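Cerato-platanin-like protein (PDB 3SUL) is of unknown function but belongs to the cerato-platanins, a family of secreted fungal proteins built as a double-psi beta barrel. Local coordinates at residues 10-15 against 78-83; 66-71 against 99-104; 85-90 against 108-113. All blocks are in the same frame, centred on the assembly; numbering follows the deposited sequence.

All three contacts reach one mixed sheet, and no catalytic or ligand site is known to relate them to. Interaction 1 and interaction 3, with centres about 12 Å apart, touch at Gly-90 and Asn-88: the carboxylate of Asp-13 accepts hydrogen bonds from Gln-91 N and Arg-92 N at the start of helix 91-98, and Asp-13 OD1 lies 3.2 Å from Gly-90 CA. Interactions 2 and 3, about 11 Å between centres, join through neighbouring strands 63-68 and 107-115, where Thr-67 N and Thr-111 O are 2.7 Å apart in a probable hydrogen bond. Interactions 1 and 2 do not touch, with about 17 Å between centres.

Interaction 1. Residues 10-15 against 78-83; sequences PVYDNA and VGVDVA
The phenol ring of Tyr-12 meets Val-80 obliquely, with Tyr-12 CE1 4.2 Å from Val-80 CG2. Val-11 CG1, from the neighbouring residue of the same 3-10 turn, sits 3.5 Å above one face of the ring, offset toward the rim. The ring also packs against that of Phe-39, their planes about 15° apart. Tyr-12 and Val-80 run past one another in opposing senses, whereas Tyr-12 and Asp-81 cross nearly at right angles, ring and carboxylate planes being 65° apart.

The hydroxyl makes no direct hydrogen bond to Asp-81. Tyr-12 OH packs 3.6 Å from Asp-81 CB, and one water links the polar ends, lying 2.9 Å from Tyr-12 OH and donating to Asp-81 OD2 at a short 2.5 Å. Asp-81 turns its carboxylate away from its own backbone N (chi1 -157°); OD1 accepts from Ala-23 N and, weakly, from Val-82 N, so partners hold both carboxylate oxygens.

The chain turns a corner at Asp-81. The contact thus lays the loop after strand 4-8 beside strand 73-80 and the corner that follows, as loop-to-strand packing in the double-psi beta barrel of the cerato-platanin family.

Interaction 2. Residues 66-71 against 99-104; sequences ITWSGT and NGQAVA
This is a small surface contact on the double-psi beta barrel domain, between the turn that links strands 63-68 and 73-80 and the connection from helix 91-98 to helix 102-105; Trp-68 and Thr-71 face Gln-101 and Asn-99 across it. No hydrogen bond spans the two segments. The connection begins with a Schellman motif: Asn-99 takes positive phi as helix 91-98 ends, and two residues later Gln-101 is the N-cap of the next helix.

On the strand side, Thr-71 N bonds back to Trp-68 O at 3.2 Å, closing a tight turn. Gly-70 CA lies 3.2 Å above one face of the indole, offset toward its rim, a close approach that the missing glycine side chain permits. The terminal amide of Gln-101 comes to the edge of the six-membered ring, near the indole plane, beside CZ3 and CH2. The two side chains cross almost at right angles, and their planes are 69° apart.

Thr-71 supplies the second touch. Its methyl, anti to the carbonyl carbon, reaches Asn-99, while its hydroxyl oxygen hydrogen-bonds with Leu-97 O and Lys-73 N. Lys-73 NZ in turn bonds Asn-99 OD1, tying the amide to the strand that follows the turn. Across the contact the other end of that amide meets a methyl: Thr-71 CG2 lies 3.9 Å from Asn-99 ND2.

Interaction 3. Residues 85-90 against 108-113; sequences NGFNVG and IDVTAT
Phe-87 reaches strand 107-115 with CD2, CE2 and CZ of its ring, which meet two residues of that strand. Phe-87 CE2 is pressed to 3.3 Å from Ala-112 CB, tight for two carbons, and Phe-87 CZ follows at 3.7 Å from the same Ala-112 CB. Val-110 touches more lightly, with its CG2 4.5 Å from Phe-87 CD2. Both aliphatic groups approach the ring obliquely.

The ring gets there because CG of Phe-87 stands anti to the carbonyl carbon (chi1 -69°), with the CB bond already directed at the partner strand. Val-110 and Ala-112 likewise point their CB atoms toward Phe-87, whereas Thr-111, between them, points its own away. No hydrogen bond passes between the segments: the contact is purely apolar.

These strands are not neighbours in the sheet. Strand 4-8 lies between them and supplies Gln-5 and Gln-7 as backbone partners of Phe-87, so the side chains reach across from one strand to the next but one. Around them the apolar packing continues: Ile-66 touches both Phe-87 and Val-110, Val-4 and Val-49 pack against Phe-87, Leu-6 packs on Val-110, and Tyr-64 meets Phe-87 in an edge-to-face stack. Buried aromatic and aliphatic side chains contributed in this way by several strands of the sheet are consistent with the hydrophobic interior of the double-psi beta barrel.

Interaction 1. Residues 10-15 against 78-83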
loop_
_atom_site.group_PDB
_atom_site.type_symbol
_atom_site.label_atom_id
_atom_site.label_comp_id
_atom_site.label_asym_id
_atom_site.label_seq_id
_atom_site.Cartn_x
_atom_site.Cartn_y
_atom_site.Cartn_z
ATOM N N PRO A 10 -2.386 4.028 10.457
ATOM C CA PRO A 10 -1.743 5.294 10.161
ATOM C C PRO A 10 -0.197 5.156 10.105
ATOM O O PRO A 10 0.528 6.139 9.849
ATOM C CB PRO A 10 -2.180 6.188 11.329
ATOM C CG PRO A 10 -2.626 5.163 12.471
ATOM C CD PRO A 10 -2.426 3.755 11.912
ATOM N N VAL A 11 0.269 3.950 10.362
ATOM C CA VAL A 11 1.684 3.612 10.154
ATOM C C VAL A 11 2.110 3.947 8.733
ATOM O O VAL A 11 3.253 4.325 8.511
ATOM C CB VAL A 11 2.014 2.146 10.482
ATOM C CG1 VAL A 11 1.312 1.186 9.598
ATOM C CG2 VAL A 11 3.545 1.822 10.534
ATOM N N TYR A 12 1.177 3.911 7.775
ATOM C CA TYR A 12 1.630 3.958 6.387
ATOM C C TYR A 12 1.644 5.377 6.034
ATOM O O TYR A 12 2.060 5.732 4.953
ATOM C CB TYR A 12 0.723 3.133 5.455
ATOM C CG TYR A 12 0.903 1.675 5.713
ATOM C CD1 TYR A 12 2.090 1.029 5.357
ATOM C CD2 TYR A 12 -0.139 0.915 6.329
ATOM C CE1 TYR A 12 2.295 -0.333 5.641
ATOM C CE2 TYR A 12 0.028 -0.399 6.588
ATOM C CZ TYR A 12 1.236 -1.036 6.276
ATOM O OH TYR A 12 1.426 -2.371 6.548
ATOM N N ASP A 13 1.201 6.225 6.999
ATOM C CA ASP A 13 1.283 7.662 6.834
ATOM C C ASP A 13 2.550 8.150 7.509
ATOM O O ASP A 13 2.898 9.297 7.325
ATOM C CB ASP A 13 0.099 8.396 7.482
ATOM C CG ASP A 13 -1.208 7.947 6.933
ATOM O OD1 ASP A 13 -1.342 8.001 5.684
ATOM O OD2 ASP A 13 -2.045 7.489 7.721
ATOM N N ASN A 14 3.202 7.260 8.260
ATOM C CA ASN A 14 4.486 7.588 8.942
ATOM C C ASN A 14 5.614 7.581 7.952
ATOM O O ASN A 14 6.077 6.455 7.618
ATOM C CB ASN A 14 4.769 6.569 10.063
ATOM C CG ASN A 14 6.134 6.822 10.806
ATOM O OD1 ASN A 14 6.768 7.824 10.596
ATOM N ND2 ASN A 14 6.539 5.888 11.681
ATOM N N ALA A 15 6.089 8.783 7.587
ATOM C CA ALA A 15 7.115 8.975 6.613
ATOM C C ALA A 15 8.379 8.258 7.074
ATOM O O ALA A 15 9.175 7.856 6.284
ATOM C CB ALA A 15 7.393 10.426 6.332
ATOM N N VAL A 78 1.948 0.948 -3.237
ATOM C CA VAL A 78 3.060 0.007 -3.368
ATOM C C VAL A 78 2.918 -0.947 -2.210
ATOM O O VAL A 78 2.829 -0.526 -1.031
ATOM C CB VAL A 78 4.388 0.679 -3.247
ATOM C CG1 VAL A 78 5.539 -0.373 -3.331
ATOM C CG2 VAL A 78 4.504 1.615 -4.396
ATOM N N GLY A 79 2.889 -2.214 -2.564
ATOM C CA GLY A 79 2.725 -3.301 -1.529
ATOM C C GLY A 79 4.088 -3.443 -0.849
ATOM O O GLY A 79 5.108 -3.612 -1.506
ATOM N N VAL A 80 4.116 -3.318 0.489
ATOM C CA VAL A 80 5.408 -3.393 1.163
ATOM C C VAL A 80 5.314 -4.262 2.389
ATOM O O VAL A 80 6.303 -4.426 3.068
ATOM C CB VAL A 80 5.913 -2.013 1.612
ATOM C CG1 VAL A 80 6.013 -1.075 0.426
ATOM C CG2 VAL A 80 4.986 -1.387 2.646
ATOM N N ASP A 81 4.114 -4.747 2.709
ATOM C CA ASP A 81 3.991 -5.550 3.919
ATOM C C ASP A 81 2.864 -6.584 3.764
ATOM O O ASP A 81 2.064 -6.536 2.868
ATOM C CB ASP A 81 3.787 -4.678 5.171
ATOM C CG ASP A 81 4.204 -5.414 6.439
ATOM O OD1 ASP A 81 4.794 -6.516 6.294
ATOM O OD2 ASP A 81 3.942 -4.884 7.512
ATOM N N VAL A 82 2.822 -7.516 4.682
ATOM C CA VAL A 82 1.799 -8.559 4.684
ATOM C C VAL A 82 0.486 -7.961 5.158
ATOM O O VAL A 82 0.413 -7.280 6.202
ATOM C CB VAL A 82 2.265 -9.679 5.642
ATOM C CG1 VAL A 82 1.164 -10.810 5.741
ATOM C CG2 VAL A 82 3.539 -10.267 5.141
ATOM N N ALA A 83 -0.589 -8.164 4.372
ATOM C CA ALA A 83 -1.931 -7.903 4.929
ATOM C C ALA A 83 -2.615 -9.243 4.966
ATOM O O ALA A 83 -2.319 -10.107 4.134
ATOM C CB ALA A 83 -2.741 -6.922 4.123
HETATM O O HOH W 1 3.468 -2.651 8.603
#

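Interaction 2. Residues 66-71 against 99-104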
loop_
_atom_site.group_PDB
_atom_site.type_symbol
_atom_site.label_atom_id
_atom_site.label_comp_id
_atom_site.label_asym_id
_atom_site.label_seq_id
_atom_site.Cartn_x
_atom_site.Cartn_y
_atom_site.Cartn_z
ATOM N N ILE A 66 -5.785 1.149 -7.267
ATOM C CA ILE A 66 -6.931 0.793 -6.407
ATOM C C ILE A 66 -8.011 1.829 -6.556
ATOM O O ILE A 66 -7.753 3.010 -6.407
ATOM C CB ILE A 66 -6.568 0.785 -4.961
ATOM C CG1 ILE A 66 -5.337 -0.092 -4.724
ATOM C CG2 ILE A 66 -7.836 0.461 -4.098
ATOM C CD1 ILE A 66 -4.955 -0.263 -3.249
ATOM N N THR A 67 -9.237 1.372 -6.780
ATOM C CA THR A 67 -10.384 2.253 -7.009
ATOM C C THR A 67 -11.536 1.949 -6.045
ATOM O O THR A 67 -11.785 0.828 -5.740
ATOM C CB THR A 67 -10.866 2.160 -8.492
ATOM O OG1 THR A 67 -9.763 2.380 -9.388
ATOM C CG2 THR A 67 -12.049 3.111 -8.746
ATOM N N TRP A 68 -12.164 2.997 -5.535
ATOM C CA TRP A 68 -13.318 2.843 -4.711
ATOM C C TRP A 68 -14.519 3.299 -5.468
ATOM O O TRP A 68 -14.578 4.477 -5.869
ATOM C CB TRP A 68 -13.210 3.739 -3.492
ATOM C CG TRP A 68 -14.268 3.429 -2.503
ATOM C CD1 TRP A 68 -14.670 2.201 -2.158
ATOM C CD2 TRP A 68 -15.072 4.352 -1.769
ATOM N NE1 TRP A 68 -15.651 2.278 -1.224
ATOM C CE2 TRP A 68 -15.929 3.593 -0.972
ATOM C CE3 TRP A 68 -15.155 5.747 -1.716
ATOM C CZ2 TRP A 68 -16.863 4.169 -0.109
ATOM C CZ3 TRP A 68 -16.086 6.332 -0.855
ATOM C CH2 TRP A 68 -16.932 5.537 -0.076
ATOM N N SER A 69 -15.455 2.371 -5.616
ATOM C CA SER A 69 -16.751 2.698 -6.243
ATOM C C SER A 69 -17.534 3.821 -5.584
ATOM O O SER A 69 -18.358 4.448 -6.263
ATOM C CB SER A 69 -17.639 1.469 -6.310
ATOM O OG SER A 69 -17.136 0.550 -7.228
ATOM N N GLY A 70 -17.199 4.130 -4.339
ATOM C CA GLY A 70 -17.861 5.176 -3.601
ATOM C C GLY A 70 -17.587 6.518 -4.199
ATOM O O GLY A 70 -18.512 7.338 -4.365
ATOM N N THR A 71 -16.338 6.785 -4.587
ATOM C CA THR A 71 -16.046 8.116 -5.096
ATOM C C THR A 71 -15.649 8.024 -6.521
ATOM O O THR A 71 -15.605 9.009 -7.256
ATOM C CB THR A 71 -14.852 8.680 -4.335
ATOM O OG1 THR A 71 -13.800 7.717 -4.418
ATOM C CG2 THR A 71 -15.259 8.953 -2.841
ATOM N N ASN A 99 -12.605 10.635 -0.274
ATOM C CA ASN A 99 -12.884 12.044 -0.143
ATOM C C ASN A 99 -13.140 12.394 1.339
ATOM O O ASN A 99 -14.170 12.991 1.726
ATOM C CB ASN A 99 -13.971 12.465 -1.130
ATOM C CG ASN A 99 -13.382 12.805 -2.524
ATOM O OD1 ASN A 99 -12.205 13.189 -2.648
ATOM N ND2 ASN A 99 -14.209 12.666 -3.568
ATOM N N GLY A 100 -12.191 11.907 2.142
ATOM C CA GLY A 100 -12.019 12.264 3.541
ATOM C C GLY A 100 -12.900 11.474 4.483
ATOM O O GLY A 100 -13.374 12.038 5.475
ATOM N N GLN A 101 -13.160 10.196 4.194
ATOM C CA GLN A 101 -14.084 9.391 5.023
ATOM C C GLN A 101 -13.382 8.160 5.500
ATOM O O GLN A 101 -13.973 7.123 5.783
ATOM C CB GLN A 101 -15.329 8.957 4.243
ATOM C CG GLN A 101 -16.061 10.102 3.658
ATOM C CD GLN A 101 -17.279 9.630 2.946
ATOM O OE1 GLN A 101 -17.215 9.175 1.774
ATOM N NE2 GLN A 101 -18.405 9.683 3.649
ATOM N N ALA A 102 -12.072 8.277 5.562
ATOM C CA ALA A 102 -11.248 7.206 6.078
ATOM C C ALA A 102 -11.606 6.850 7.541
ATOM O O ALA A 102 -11.896 5.713 7.894
ATOM C CB ALA A 102 -9.791 7.692 5.991
ATOM N N VAL A 103 -11.541 7.853 8.404
ATOM C CA VAL A 103 -11.993 7.668 9.808
ATOM C C VAL A 103 -13.464 7.236 9.938
ATOM O O VAL A 103 -13.765 6.282 10.688
ATOM C CB VAL A 103 -11.658 8.921 10.590
ATOM C CG1 VAL A 103 -12.170 8.846 11.953
ATOM C CG2 VAL A 103 -10.092 9.145 10.562
ATOM N N ALA A 104 -14.346 7.847 9.159
ATOM C CA ALA A 104 -15.779 7.606 9.277
ATOM C C ALA A 104 -16.196 6.219 8.771
ATOM O O ALA A 104 -17.101 5.567 9.337
ATOM C CB ALA A 104 -16.552 8.704 8.543
#

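Interaction 3. Residues 85-90 against 108-113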
loop_
_atom_site.group_PDB
_atom_site.type_symbol
_atom_site.label_atom_id
_atom_site.label_comp_id
_atom_site.label_asym_id
_atom_site.label_seq_id
_atom_site.Cartn_x
_atom_site.Cartn_y
_atom_site.Cartn_z
ATOM N N ASN A 85 -6.020 -9.503 4.840
ATOM C CA ASN A 85 -7.090 -9.428 3.890
ATOM C C ASN A 85 -7.129 -8.080 3.203
ATOM O O ASN A 85 -7.322 -6.982 3.836
ATOM C CB ASN A 85 -8.437 -9.801 4.573
ATOM C CG ASN A 85 -9.579 -9.879 3.594
ATOM O OD1 ASN A 85 -9.463 -10.494 2.536
ATOM N ND2 ASN A 85 -10.698 -9.246 3.944
ATOM N N GLY A 86 -6.917 -8.163 1.909
ATOM C CA GLY A 86 -7.087 -6.991 1.055
ATOM C C GLY A 86 -5.873 -6.083 1.213
ATOM O O GLY A 86 -4.762 -6.527 1.114
ATOM N N PHE A 87 -6.149 -4.827 1.526
ATOM C CA PHE A 87 -5.107 -3.814 1.707
ATOM C C PHE A 87 -5.262 -3.102 3.029
ATOM O O PHE A 87 -6.376 -2.836 3.513
ATOM C CB PHE A 87 -5.248 -2.722 0.636
ATOM C CG PHE A 87 -4.909 -3.169 -0.765
ATOM C CD1 PHE A 87 -3.581 -3.207 -1.214
ATOM C CD2 PHE A 87 -5.911 -3.511 -1.659
ATOM C CE1 PHE A 87 -3.216 -3.608 -2.542
ATOM C CE2 PHE A 87 -5.554 -3.897 -3.002
ATOM C CZ PHE A 87 -4.216 -3.987 -3.417
ATOM N N ASN A 88 -4.128 -2.826 3.668
ATOM C CA ASN A 88 -4.099 -1.843 4.728
ATOM C C ASN A 88 -3.240 -0.787 4.155
ATOM O O ASN A 88 -2.094 -1.097 3.796
ATOM C CB ASN A 88 -3.439 -2.426 5.991
ATOM C CG ASN A 88 -3.957 -3.830 6.344
ATOM O OD1 ASN A 88 -5.171 -4.089 6.303
ATOM N ND2 ASN A 88 -3.046 -4.732 6.725
ATOM N N VAL A 89 -3.762 0.429 4.086
ATOM C CA VAL A 89 -3.067 1.581 3.573
ATOM C C VAL A 89 -3.017 2.715 4.620
ATOM O O VAL A 89 -3.641 2.639 5.653
ATOM C CB VAL A 89 -3.739 2.047 2.234
ATOM C CG1 VAL A 89 -3.685 0.887 1.229
ATOM C CG2 VAL A 89 -5.225 2.428 2.470
ATOM N N GLY A 90 -2.366 3.827 4.315
ATOM C CA GLY A 90 -2.387 4.953 5.262
ATOM C C GLY A 90 -3.762 5.601 5.302
ATOM O O GLY A 90 -4.654 5.257 4.521
ATOM N N ILE A 108 -13.615 -0.102 3.712
ATOM C CA ILE A 108 -14.418 -0.051 2.503
ATOM C C ILE A 108 -14.083 -1.287 1.671
ATOM O O ILE A 108 -13.092 -2.009 1.953
ATOM C CB ILE A 108 -14.137 1.215 1.712
ATOM C CG1 ILE A 108 -12.648 1.275 1.270
ATOM C CG2 ILE A 108 -14.553 2.441 2.549
ATOM C CD1 ILE A 108 -12.323 2.515 0.460
ATOM N N ASP A 109 -14.914 -1.576 0.677
ATOM C CA ASP A 109 -14.526 -2.561 -0.346
ATOM C C ASP A 109 -14.081 -1.798 -1.585
ATOM O O ASP A 109 -14.729 -0.811 -2.008
ATOM C CB ASP A 109 -15.685 -3.481 -0.733
ATOM C CG ASP A 109 -15.700 -4.774 0.092
ATOM O OD1 ASP A 109 -15.451 -5.879 -0.482
ATOM O OD2 ASP A 109 -15.939 -4.677 1.315
ATOM N N VAL A 110 -12.980 -2.246 -2.170
ATOM C CA VAL A 110 -12.373 -1.499 -3.274
ATOM C C VAL A 110 -12.047 -2.525 -4.312
ATOM O O VAL A 110 -12.158 -3.707 -4.069
ATOM C CB VAL A 110 -11.031 -0.783 -2.926
ATOM C CG1 VAL A 110 -11.174 0.287 -1.811
ATOM C CG2 VAL A 110 -9.886 -1.812 -2.730
ATOM N N THR A 111 -11.684 -2.035 -5.487
ATOM C CA THR A 111 -11.276 -2.804 -6.617
ATOM C C THR A 111 -9.816 -2.456 -6.902
ATOM O O THR A 111 -9.466 -1.303 -6.863
ATOM C CB THR A 111 -12.285 -2.552 -7.787
ATOM O OG1 THR A 111 -11.866 -3.221 -8.965
ATOM C CG2 THR A 111 -12.475 -1.077 -8.067
ATOM N N ALA A 112 -8.961 -3.435 -7.176
ATOM C CA ALA A 112 -7.527 -3.222 -7.369
ATOM C C ALA A 112 -6.948 -4.059 -8.478
ATOM O O ALA A 112 -7.402 -5.191 -8.683
ATOM C CB ALA A 112 -6.743 -3.501 -6.097
ATOM N N THR A 113 -5.926 -3.517 -9.150
ATOM C CA THR A 113 -5.253 -4.057 -10.308
ATOM C C THR A 113 -3.776 -3.856 -10.207
ATOM O O THR A 113 -3.295 -2.758 -10.000
ATOM C CB THR A 113 -5.778 -3.389 -11.629
ATOM O OG1 THR A 113 -7.126 -3.794 -11.762
ATOM C CG2 THR A 113 -4.937 -3.778 -12.896
#